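Local coordinates for aclacinomycin-N/aclacinomycin-A oxidase (PDB 2IPI), which oxidises the terminal sugar of aclacinomycins in the last two steps of their biosynthesis, using a bicovalently bound FAD and molecular oxygen, at residues A[157-161]-A[210-216]; A[411-415]-A[489-494]; A[143-147]-A[170-176]. All blocks are in the same frame, centred on the assembly; numbering follows the deposited sequence.

Interaction 1: A[157-161]-A[210-216]. With FAD (flavin-adenine dinucleotide), chain F.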
loop_
_atom_site.group_PDB
_atom_site.type_symbol
_atom_site.label_atom_id
_atom_site.label_comp_id
_atom_site.label_asym_id
_atom_site.label_seq_id
_atom_site.Cartn_x
_atom_site.Cartn_y
_atom_site.Cartn_z
ATOM N N HIS A 157 -4.189 -3.374 4.681
ATOM C CA HIS A 157 -2.824 -3.089 4.277
ATOM C C HIS A 157 -2.055 -4.367 4.012
ATOM O O HIS A 157 -1.320 -4.483 3.020
ATOM C CB HIS A 157 -2.111 -2.267 5.358
ATOM C CG HIS A 157 -0.644 -2.070 5.142
ATOM N ND1 HIS A 157 -0.147 -1.091 4.308
ATOM C CD2 HIS A 157 0.439 -2.704 5.655
ATOM C CE1 HIS A 157 1.172 -1.135 4.316
ATOM N NE2 HIS A 157 1.557 -2.111 5.123
ATOM N N VAL A 158 -2.189 -5.369 4.902
ATOM C CA VAL A 158 -1.286 -6.502 4.691
ATOM C C VAL A 158 -1.762 -7.434 3.583
ATOM O O VAL A 158 -0.977 -7.933 2.768
ATOM C CB VAL A 158 -1.100 -7.290 6.001
ATOM C CG1 VAL A 158 -0.387 -8.592 5.716
ATOM C CG2 VAL A 158 -0.350 -6.468 7.049
ATOM N N LEU A 159 -3.055 -7.710 3.475
ATOM C CA LEU A 159 -3.518 -8.690 2.488
ATOM C C LEU A 159 -3.353 -8.248 1.036
ATOM O O LEU A 159 -3.517 -9.072 0.123
ATOM C CB LEU A 159 -4.974 -9.071 2.762
ATOM C CG LEU A 159 -6.042 -8.044 3.089
ATOM C CD1 LEU A 159 -5.717 -6.622 2.661
ATOM C CD2 LEU A 159 -7.379 -8.464 2.450
ATOM N N GLY A 160 -3.041 -6.973 0.830
ATOM C CA GLY A 160 -2.726 -6.468 -0.481
ATOM C C GLY A 160 -1.254 -6.180 -0.653
ATOM O O GLY A 160 -0.815 -5.634 -1.667
ATOM N N GLY A 161 -0.457 -6.546 0.341
ATOM C CA GLY A 161 0.968 -6.481 0.302
ATOM C C GLY A 161 1.617 -5.135 0.442
ATOM O O GLY A 161 2.637 -4.941 -0.223
ATOM N N ALA A 210 -4.085 -16.397 -1.044
ATOM C CA ALA A 210 -4.948 -15.316 -1.502
ATOM C C ALA A 210 -4.728 -14.044 -0.689
ATOM O O ALA A 210 -4.930 -12.927 -1.161
ATOM C CB ALA A 210 -6.408 -15.749 -1.438
ATOM N N HIS A 211 -4.293 -14.237 0.571
ATOM C CA HIS A 211 -4.162 -13.102 1.463
ATOM C C HIS A 211 -2.777 -12.468 1.366
ATOM O O HIS A 211 -2.538 -11.505 2.083
ATOM C CB HIS A 211 -4.526 -13.521 2.896
ATOM C CG HIS A 211 -6.041 -13.524 3.046
ATOM N ND1 HIS A 211 -6.823 -14.615 2.703
ATOM C CD2 HIS A 211 -6.882 -12.576 3.504
ATOM C CE1 HIS A 211 -8.092 -14.326 2.937
ATOM N NE2 HIS A 211 -8.167 -13.089 3.429
ATOM N N THR A 212 -1.915 -12.992 0.493
ATOM C CA THR A 212 -0.578 -12.400 0.380
ATOM C C THR A 212 -0.486 -11.422 -0.796
ATOM O O THR A 212 0.564 -11.289 -1.432
ATOM C CB THR A 212 0.510 -13.483 0.279
ATOM O OG1 THR A 212 1.812 -12.874 0.230
ATOM C CG2 THR A 212 0.415 -14.292 -1.000
ATOM N N GLY A 213 -1.562 -10.700 -1.086
ATOM C CA GLY A 213 -1.526 -9.587 -1.985
ATOM C C GLY A 213 -2.647 -9.720 -3.008
ATOM O O GLY A 213 -2.333 -9.284 -4.093
ATOM N N GLY A 214 -3.770 -10.301 -2.655
ATOM C CA GLY A 214 -4.997 -10.390 -3.416
ATOM C C GLY A 214 -5.859 -9.166 -3.209
ATOM O O GLY A 214 -6.781 -8.836 -3.968
ATOM N N GLY A 215 -5.552 -8.458 -2.110
ATOM C CA GLY A 215 -6.303 -7.284 -1.762
ATOM C C GLY A 215 -7.539 -7.488 -0.918
ATOM O O GLY A 215 -8.079 -8.592 -0.841
ATOM N N GLY A 216 -8.028 -6.429 -0.316
ATOM C CA GLY A 216 -9.036 -6.197 0.625
ATOM C C GLY A 216 -10.409 -6.753 0.594
ATOM O O GLY A 216 -10.794 -7.593 1.420
HETATM P PA FAD F . -9.675 0.258 4.883
HETATM O O1A FAD F . -10.406 1.229 4.168
HETATM O O2A FAD F . -10.329 -0.080 6.147
HETATM O O5B FAD F . -9.450 -1.035 4.018
HETATM C C5B FAD F . -8.988 -0.993 2.728
HETATM C C4B FAD F . -9.457 -2.225 1.958
HETATM O O4B FAD F . -9.252 -3.364 2.746
HETATM C C3B FAD F . -10.978 -2.189 1.718
HETATM O O3B FAD F . -11.313 -2.919 0.594
HETATM C C2B FAD F . -11.536 -2.900 2.938
HETATM O O2B FAD F . -12.814 -3.455 2.779
HETATM C C1B FAD F . -10.448 -3.929 3.152
HETATM N N9A FAD F . -10.405 -4.471 4.525
HETATM C C8A FAD F . -10.331 -3.774 5.666
HETATM N N7A FAD F . -10.291 -4.594 6.705
HETATM C C5A FAD F . -10.369 -5.835 6.226
HETATM C C6A FAD F . -10.369 -7.083 6.836
HETATM N N6A FAD F . -10.218 -7.144 8.103
HETATM N N1A FAD F . -10.438 -8.174 6.091
HETATM C C2A FAD F . -10.484 -8.050 4.786
HETATM N N3A FAD F . -10.469 -6.883 4.169
HETATM C C4A FAD F . -10.430 -5.787 4.866
HETATM N N1 FAD F . 0.445 1.328 1.272
HETATM C C2 FAD F . 1.682 0.745 1.132
HETATM O O2 FAD F . 1.851 -0.283 0.636
HETATM N N3 FAD F . 2.768 1.426 1.611
HETATM C C4 FAD F . 2.654 2.660 2.225
HETATM O O4 FAD F . 3.627 3.165 2.708
HETATM C C4X FAD F . 1.389 3.232 2.377
HETATM N N5 FAD F . 1.215 4.458 2.949
HETATM C C5X FAD F . -0.018 4.983 3.158
HETATM C C6 FAD F . -0.172 6.197 3.831
HETATM C C7 FAD F . -1.418 6.733 3.979
HETATM C C7M FAD F . -1.519 7.973 4.806
HETATM C C8 FAD F . -2.553 6.036 3.553
HETATM C C8M FAD F . -3.922 6.492 4.006
HETATM C C9 FAD F . -2.360 4.834 2.911
HETATM C C9A FAD F . -1.121 4.297 2.668
HETATM N N10 FAD F . -0.963 3.097 2.000
HETATM C C10 FAD F . 0.278 2.544 1.895
HETATM C "C1'" FAD F . -1.967 2.625 1.000
HETATM C "C2'" FAD F . -3.082 1.729 1.544
HETATM O "O2'" FAD F . -4.352 2.277 1.681
HETATM C "C3'" FAD F . -2.732 1.014 2.828
HETATM O "O3'" FAD F . -1.561 0.267 2.706
HETATM C "C4'" FAD F . -4.037 0.245 3.200
HETATM O "O4'" FAD F . -4.888 -0.011 2.157
HETATM C "C5'" FAD F . -4.933 0.781 4.291
HETATM O "O5'" FAD F . -5.890 -0.162 4.639
HETATM P P FAD F . -6.913 0.265 5.739
HETATM O O1P FAD F . -7.222 -0.825 6.592
HETATM O O2P FAD F . -6.375 1.365 6.414
HETATM O O3P FAD F . -8.201 0.831 5.018
#
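His211 opens the contact by setting its backbone O 3.0 Å from Leu159 CA, a CA-H...O approach. Its imidazole lies obliquely beside the same leucine, with CD2 near Leu159 CB, while ND1, on the other side of CG, is tied to Leu207 O in the preceding helix 205-210. The Thr212 side chain starts away from 157-161; its OG1 has Thr411 OG1 as polar partner, a pair so short that its geometry is doubtful. At Gly213 the two backbones come close, with its CA 3.7 Å from Gly160 CA; its phi of 130° is a backbone shape open to glycine, which has no CB to meet the preceding carbonyl. The partner chain is itself turning here: helix 154-157 ends in a Schellman motif with Gly161 as C-prime residue, and Val158 to Gly161 form a type I turn. Leu159 O faces the glycine run of the PCMH-type FAD-binding domain. Three successive glycine N atoms gather round it, Gly213 N at 2.8 Å, Gly214 N at 3.0 Å and Gly215 N at 3.1 Å. The clear bond is from Gly215 N, nearly straight (163° at the hydrogen), but with the donor well above the carbonyl plane. Gly216 then receives the end of the leucine. With CG lodged between the backbone N and the carbonyl carbon (chi1 45°), both Leu159 methyls come to Gly216: CD1 lies near its N, and CD2, the nearer, packs 3.3 Å from its CA and also meets Gly215 O. Gly216 O lies 2.9 Å from FAD N3A, on the adenine. At the other end of 157-161, His157 ND1 makes a short 2.5 Å hydrogen bond to FAD O3' on the ribityl chain, either atom being a possible donor.

Interaction 2: A[411-415]-A[489-494]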
loop_
_atom_site.group_PDB
_atom_site.type_symbol
_atom_site.label_atom_id
_atom_site.label_comp_id
_atom_site.label_asym_id
_atom_site.label_seq_id
_atom_site.Cartn_x
_atom_site.Cartn_y
_atom_site.Cartn_z
ATOM N N THR A 411 3.735 -15.944 -4.334
ATOM C CA THR A 411 2.788 -15.182 -3.522
ATOM C C THR A 411 1.691 -14.620 -4.408
ATOM O O THR A 411 1.796 -14.879 -5.613
ATOM C CB THR A 411 3.620 -14.089 -2.821
ATOM O OG1 THR A 411 3.042 -13.588 -1.628
ATOM C CG2 THR A 411 3.736 -12.933 -3.781
ATOM N N ALA A 412 0.693 -13.891 -3.946
ATOM C CA ALA A 412 -0.314 -13.227 -4.752
ATOM C C ALA A 412 0.054 -11.756 -4.970
ATOM O O ALA A 412 -0.781 -10.930 -5.331
ATOM C CB ALA A 412 -1.723 -13.323 -4.169
ATOM N N THR A 413 1.315 -11.456 -4.701
ATOM C CA THR A 413 1.976 -10.247 -5.165
ATOM C C THR A 413 2.957 -10.641 -6.278
ATOM O O THR A 413 4.056 -11.148 -6.012
ATOM C CB THR A 413 2.752 -9.458 -4.104
ATOM O OG1 THR A 413 3.937 -10.148 -3.728
ATOM C CG2 THR A 413 1.916 -9.313 -2.858
ATOM N N ALA A 414 2.478 -10.404 -7.493
ATOM C CA ALA A 414 3.183 -10.871 -8.678
ATOM C C ALA A 414 4.385 -10.011 -9.033
ATOM O O ALA A 414 5.409 -10.518 -9.487
ATOM C CB ALA A 414 2.221 -10.913 -9.860
ATOM N N GLN A 415 4.270 -8.710 -8.835
ATOM C CA GLN A 415 5.294 -7.792 -9.332
ATOM C C GLN A 415 6.631 -8.007 -8.649
ATOM O O GLN A 415 6.956 -7.377 -7.657
ATOM C CB GLN A 415 4.794 -6.355 -9.144
ATOM C CG GLN A 415 3.649 -5.999 -10.079
ATOM C CD GLN A 415 2.275 -6.264 -9.500
ATOM O OE1 GLN A 415 1.249 -6.005 -10.150
ATOM N NE2 GLN A 415 2.213 -6.769 -8.266
ATOM N N LEU A 489 -3.628 -5.870 -15.132
ATOM C CA LEU A 489 -2.871 -4.726 -14.666
ATOM C C LEU A 489 -2.388 -4.958 -13.239
ATOM O O LEU A 489 -1.227 -4.706 -12.948
ATOM C CB LEU A 489 -3.701 -3.442 -14.732
ATOM C CG LEU A 489 -4.025 -2.881 -16.118
ATOM C CD1 LEU A 489 -4.601 -1.479 -15.976
ATOM C CD2 LEU A 489 -2.806 -2.853 -17.027
ATOM N N TYR A 490 -3.297 -5.439 -12.381
ATOM C CA TYR A 490 -2.934 -5.547 -10.964
ATOM C C TYR A 490 -2.272 -6.864 -10.587
ATOM O O TYR A 490 -1.471 -6.920 -9.640
ATOM C CB TYR A 490 -4.200 -5.353 -10.125
ATOM C CG TYR A 490 -4.635 -3.938 -9.882
ATOM C CD1 TYR A 490 -5.910 -3.524 -10.257
ATOM C CD2 TYR A 490 -3.822 -2.974 -9.295
ATOM C CE1 TYR A 490 -6.359 -2.227 -10.055
ATOM C CE2 TYR A 490 -4.257 -1.675 -9.086
ATOM C CZ TYR A 490 -5.522 -1.296 -9.467
ATOM O OH TYR A 490 -5.972 -0.001 -9.262
ATOM N N TYR A 491 -2.596 -7.980 -11.227
ATOM C CA TYR A 491 -2.141 -9.281 -10.753
ATOM C C TYR A 491 -1.372 -10.098 -11.780
ATOM O O TYR A 491 -0.932 -11.210 -11.432
ATOM C CB TYR A 491 -3.363 -10.133 -10.346
ATOM C CG TYR A 491 -4.329 -9.550 -9.362
ATOM C CD1 TYR A 491 -3.983 -9.361 -8.021
ATOM C CD2 TYR A 491 -5.606 -9.179 -9.738
ATOM C CE1 TYR A 491 -4.892 -8.823 -7.121
ATOM C CE2 TYR A 491 -6.513 -8.644 -8.855
ATOM C CZ TYR A 491 -6.150 -8.468 -7.540
ATOM O OH TYR A 491 -7.088 -7.933 -6.699
ATOM N N LYS A 492 -1.229 -9.620 -13.009
ATOM C CA LYS A 492 -0.612 -10.347 -14.106
ATOM C C LYS A 492 -1.081 -11.791 -14.160
ATOM O O LYS A 492 -2.270 -12.037 -13.976
ATOM C CB LYS A 492 0.918 -10.277 -13.984
ATOM C CG LYS A 492 1.373 -8.809 -14.016
ATOM C CD LYS A 492 2.779 -8.680 -13.439
ATOM C CE LYS A 492 3.830 -9.286 -14.354
ATOM N NZ LYS A 492 4.888 -8.347 -14.816
ATOM N N GLY A 493 -0.203 -12.758 -14.397
ATOM C CA GLY A 493 -0.613 -14.142 -14.548
ATOM C C GLY A 493 -1.207 -14.800 -13.324
ATOM O O GLY A 493 -1.541 -15.984 -13.359
ATOM N N ASN A 494 -1.322 -14.062 -12.223
ATOM C CA ASN A 494 -1.792 -14.635 -10.965
ATOM C C ASN A 494 -3.296 -14.635 -10.818
ATOM O O ASN A 494 -3.816 -15.325 -9.932
ATOM C CB ASN A 494 -1.159 -13.867 -9.795
ATOM C CG ASN A 494 0.176 -14.480 -9.418
ATOM O OD1 ASN A 494 0.668 -15.411 -10.059
ATOM N ND2 ASN A 494 0.771 -13.944 -8.347
HETATM O O HOH W 1 0.095 -8.809 -7.698
#
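A bound water joins Ala412, Ala414 and Tyr490 across the contact. It accepts from Ala414 N at 2.9 Å and donates to Tyr490 O at 3.1 Å; its other, longer bond goes to Ala412 O at 3.3 Å. The three bonds tie the bend of the 411-415 loop to a carbonyl in the last turn of helix 486-491. Ala414 packs directly: its CB points at the helix end and comes 3.5 Å from Tyr491 O, with Asn494 ND2 3.7 Å away beside it. Tyr491 O is at the same time the acceptor for Asn494 N at 3.0 Å, a bond that closes a turn after the helix, and the Asn494 side chain points toward the loop. The amide, set with CG beside its own backbone N (chi1 -88°), holds ND2 3.1 Å from Thr411 O, and ND2 donates to Glu408 O, a neighbour of the loop. Ala412 O also lies at the edge of the Tyr491 ring, near its plane. Lys492, where phi turns positive as the helix stops, lays its aliphatic chain alongside the loop, CD 4.3 Å from Ala414 CB, before NZ forms a salt bridge with Glu463. On the side away from the loop, the Tyr490 hydroxyl is hydrogen-bonded to Tyr469 O, the backbone of a catalytic residue. This is a water-mediated junction between a loop and the C-terminal end of a helix of the berberine/berberine-like region, which also includes Tyr469.

Interaction 3: A[143-147]-A[170-176]. With FAD (flavin-adenine dinucleotide), chain F.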
loop_
_atom_site.group_PDB
_atom_site.type_symbol
_atom_site.label_atom_id
_atom_site.label_comp_id
_atom_site.label_asym_id
_atom_site.label_seq_id
_atom_site.Cartn_x
_atom_site.Cartn_y
_atom_site.Cartn_z
ATOM N N THR A 143 10.673 -6.073 13.760
ATOM C CA THR A 143 9.631 -5.390 13.001
ATOM C C THR A 143 9.142 -6.214 11.808
ATOM O O THR A 143 9.625 -7.312 11.578
ATOM C CB THR A 143 10.128 -4.044 12.436
ATOM O OG1 THR A 143 11.080 -3.452 13.327
ATOM C CG2 THR A 143 8.979 -3.065 12.324
ATOM N N ILE A 144 8.228 -5.640 11.030
ATOM C CA ILE A 144 7.825 -6.117 9.722
ATOM C C ILE A 144 8.036 -5.023 8.673
ATOM O O ILE A 144 7.885 -3.833 8.982
ATOM C CB ILE A 144 6.357 -6.572 9.705
ATOM C CG1 ILE A 144 5.337 -5.602 10.298
ATOM C CG2 ILE A 144 6.248 -7.952 10.353
ATOM C CD1 ILE A 144 3.901 -6.056 10.107
ATOM N N PRO A 145 8.404 -5.380 7.445
ATOM C CA PRO A 145 8.560 -4.370 6.382
ATOM C C PRO A 145 7.240 -3.853 5.818
ATOM O O PRO A 145 6.904 -4.092 4.654
ATOM C CB PRO A 145 9.318 -5.136 5.289
ATOM C CG PRO A 145 9.006 -6.570 5.532
ATOM C CD PRO A 145 8.733 -6.736 6.988
ATOM N N ALA A 146 6.501 -3.141 6.668
ATOM C CA ALA A 146 5.210 -2.595 6.271
ATOM C C ALA A 146 5.311 -1.140 5.838
ATOM O O ALA A 146 6.380 -0.528 5.771
ATOM C CB ALA A 146 4.214 -2.735 7.412
ATOM N N GLY A 147 4.166 -0.544 5.521
ATOM C CA GLY A 147 4.072 0.805 5.001
ATOM C C GLY A 147 4.694 1.881 5.880
ATOM O O GLY A 147 5.218 1.592 6.958
ATOM N N ASP A 170 14.135 -6.528 3.431
ATOM C CA ASP A 170 13.465 -7.737 3.891
ATOM C C ASP A 170 12.296 -8.179 3.017
ATOM O O ASP A 170 11.765 -9.264 3.311
ATOM C CB ASP A 170 12.899 -7.535 5.292
ATOM C CG ASP A 170 13.898 -7.164 6.365
ATOM O OD1 ASP A 170 15.065 -7.576 6.296
ATOM O OD2 ASP A 170 13.479 -6.445 7.297
ATOM N N GLY A 171 11.876 -7.430 2.024
ATOM C CA GLY A 171 10.812 -7.733 1.089
ATOM C C GLY A 171 9.450 -7.218 1.472
ATOM O O GLY A 171 9.281 -6.318 2.296
ATOM N N VAL A 172 8.378 -7.764 0.865
ATOM C CA VAL A 172 7.021 -7.289 1.155
ATOM C C VAL A 172 6.638 -7.705 2.564
ATOM O O VAL A 172 7.350 -8.519 3.155
ATOM C CB VAL A 172 6.085 -7.815 0.046
ATOM C CG1 VAL A 172 4.755 -8.367 0.513
ATOM C CG2 VAL A 172 5.886 -6.671 -0.951
ATOM N N VAL A 173 5.572 -7.138 3.119
ATOM C CA VAL A 173 5.167 -7.563 4.469
ATOM C C VAL A 173 4.662 -8.998 4.394
ATOM O O VAL A 173 4.897 -9.818 5.274
ATOM C CB VAL A 173 4.130 -6.594 5.042
ATOM C CG1 VAL A 173 2.814 -6.727 4.284
ATOM C CG2 VAL A 173 3.923 -6.805 6.531
ATOM N N ALA A 174 3.968 -9.314 3.298
ATOM C CA ALA A 174 3.358 -10.608 3.069
ATOM C C ALA A 174 4.381 -11.713 2.812
ATOM O O ALA A 174 4.017 -12.899 2.735
ATOM C CB ALA A 174 2.374 -10.504 1.920
ATOM N N ASP A 175 5.640 -11.319 2.694
ATOM C CA ASP A 175 6.773 -12.220 2.694
ATOM C C ASP A 175 7.125 -12.751 4.077
ATOM O O ASP A 175 8.128 -13.463 4.227
ATOM C CB ASP A 175 7.999 -11.499 2.081
ATOM C CG ASP A 175 7.843 -11.491 0.564
ATOM O OD1 ASP A 175 7.121 -12.405 0.111
ATOM O OD2 ASP A 175 8.403 -10.630 -0.149
ATOM N N HIS A 176 6.318 -12.368 5.071
ATOM C CA HIS A 176 6.497 -12.745 6.472
ATOM C C HIS A 176 5.165 -13.151 7.075
ATOM O O HIS A 176 4.946 -13.221 8.283
ATOM C CB HIS A 176 7.163 -11.601 7.257
ATOM C CG HIS A 176 8.518 -11.287 6.672
ATOM N ND1 HIS A 176 9.687 -11.873 7.103
ATOM C CD2 HIS A 176 8.874 -10.450 5.659
ATOM C CE1 HIS A 176 10.699 -11.403 6.395
ATOM N NE2 HIS A 176 10.230 -10.533 5.499
HETATM P PA FAD F . -9.675 0.258 4.883
HETATM O O1A FAD F . -10.406 1.229 4.168
HETATM O O2A FAD F . -10.329 -0.080 6.147
HETATM O O5B FAD F . -9.450 -1.035 4.018
HETATM C C5B FAD F . -8.988 -0.993 2.728
HETATM C C4B FAD F . -9.457 -2.225 1.958
HETATM O O4B FAD F . -9.252 -3.364 2.746
HETATM C C3B FAD F . -10.978 -2.189 1.718
HETATM O O3B FAD F . -11.313 -2.919 0.594
HETATM C C2B FAD F . -11.536 -2.900 2.938
HETATM O O2B FAD F . -12.814 -3.455 2.779
HETATM C C1B FAD F . -10.448 -3.929 3.152
HETATM N N9A FAD F . -10.405 -4.471 4.525
HETATM C C8A FAD F . -10.331 -3.774 5.666
HETATM N N7A FAD F . -10.291 -4.594 6.705
HETATM C C5A FAD F . -10.369 -5.835 6.226
HETATM C C6A FAD F . -10.369 -7.083 6.836
HETATM N N6A FAD F . -10.218 -7.144 8.103
HETATM N N1A FAD F . -10.438 -8.174 6.091
HETATM C C2A FAD F . -10.484 -8.050 4.786
HETATM N N3A FAD F . -10.469 -6.883 4.169
HETATM C C4A FAD F . -10.430 -5.787 4.866
HETATM N N1 FAD F . 0.445 1.328 1.272
HETATM C C2 FAD F . 1.682 0.745 1.132
HETATM O O2 FAD F . 1.851 -0.283 0.636
HETATM N N3 FAD F . 2.768 1.426 1.611
HETATM C C4 FAD F . 2.654 2.660 2.225
HETATM O O4 FAD F . 3.627 3.165 2.708
HETATM C C4X FAD F . 1.389 3.232 2.377
HETATM N N5 FAD F . 1.215 4.458 2.949
HETATM C C5X FAD F . -0.018 4.983 3.158
HETATM C C6 FAD F . -0.172 6.197 3.831
HETATM C C7 FAD F . -1.418 6.733 3.979
HETATM C C7M FAD F . -1.519 7.973 4.806
HETATM C C8 FAD F . -2.553 6.036 3.553
HETATM C C8M FAD F . -3.922 6.492 4.006
HETATM C C9 FAD F . -2.360 4.834 2.911
HETATM C C9A FAD F . -1.121 4.297 2.668
HETATM N N10 FAD F . -0.963 3.097 2.000
HETATM C C10 FAD F . 0.278 2.544 1.895
HETATM C "C1'" FAD F . -1.967 2.625 1.000
HETATM C "C2'" FAD F . -3.082 1.729 1.544
HETATM O "O2'" FAD F . -4.352 2.277 1.681
HETATM C "C3'" FAD F . -2.732 1.014 2.828
HETATM O "O3'" FAD F . -1.561 0.267 2.706
HETATM C "C4'" FAD F . -4.037 0.245 3.200
HETATM O "O4'" FAD F . -4.888 -0.011 2.157
HETATM C "C5'" FAD F . -4.933 0.781 4.291
HETATM O "O5'" FAD F . -5.890 -0.162 4.639
HETATM P P FAD F . -6.913 0.265 5.739
HETATM O O1P FAD F . -7.222 -0.825 6.592
HETATM O O2P FAD F . -6.375 1.365 6.414
HETATM O O3P FAD F . -8.201 0.831 5.018
#
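Pro145 pushes its ring into the curl of chain 170-176. CB lies 3.2 Å from Gly171 O, and CG, the tip of the pyrrolidine, stands 3.5 Å from Val172 O, so the ring edge rests on two successive backbone carbonyls. His176 closes another side: its CD2 is 3.9 Å from Pro145 CG, and the side chains cross at about a right angle, the proline oblique to the imidazole. The histidine is fixed at both nitrogens. Its ring swings back along its segment, and NE2 gives Asp170 O a 3.0 Å hydrogen bond that is almost straight (171°). The acceptor lies in the ring plane, although the donor stands above the plane of the carbonyl; ND1 is bonded to Thr229 OG1. Asp170 CB adds an aliphatic contact to the proline. On the other flank Ile144 has CG1 tucked between N and the carbonyl carbon (chi1 50°) and CD1 extended beyond it, within 3.7 Å of Val173 CG2. Val173 holds that methyl anti to its backbone N, with CG1 between N and C (chi1 69°), and the two side chains cross obliquely. CG2 sits between Ile144 and Ala146, touching Ala146 CB, while Val173 CB faces Pro145 O. Pro145 centres an inverse gamma turn, Ala146 N to Ile144 O at 2.8 Å, and its own O ends up buried 3.7 Å from the equally buried Val173 N, neither atom having a hydrogen-bonding partner in the model. After this turn the chain runs to Gly147, whose CA is 3.3 Å from FAD O4. Helix 129-140 packs on Ala146 through Leu129 and Tyr133, while 170-176 links the end of helix 167-170 to strand 177-185.

How the interactions relate
Interactions 1 and 3 share the FAD: 157-161 and 210-216 meet its ribityl and adenine parts, whereas 143-147 leads to the flavin carbonyl edge, just before Cys149, a covalent attachment residue. Their segments alternate along the chain, their centres are about 12 Å apart, and they touch where His157 NE2 lies 3.1 Å from Gly147 N. Interaction 2 adjoins interaction 1, centres about 11 Å apart, through a probable hydrogen bond of 2.9 Å from Tyr491 OH to Gly214 O, connecting the glycine run to the region of catalytic Tyr469. Interactions 2 and 3 do not touch; their centres lie about 17 Å apart, nearest atoms about 5 Å apart, with interaction 1 bridging them.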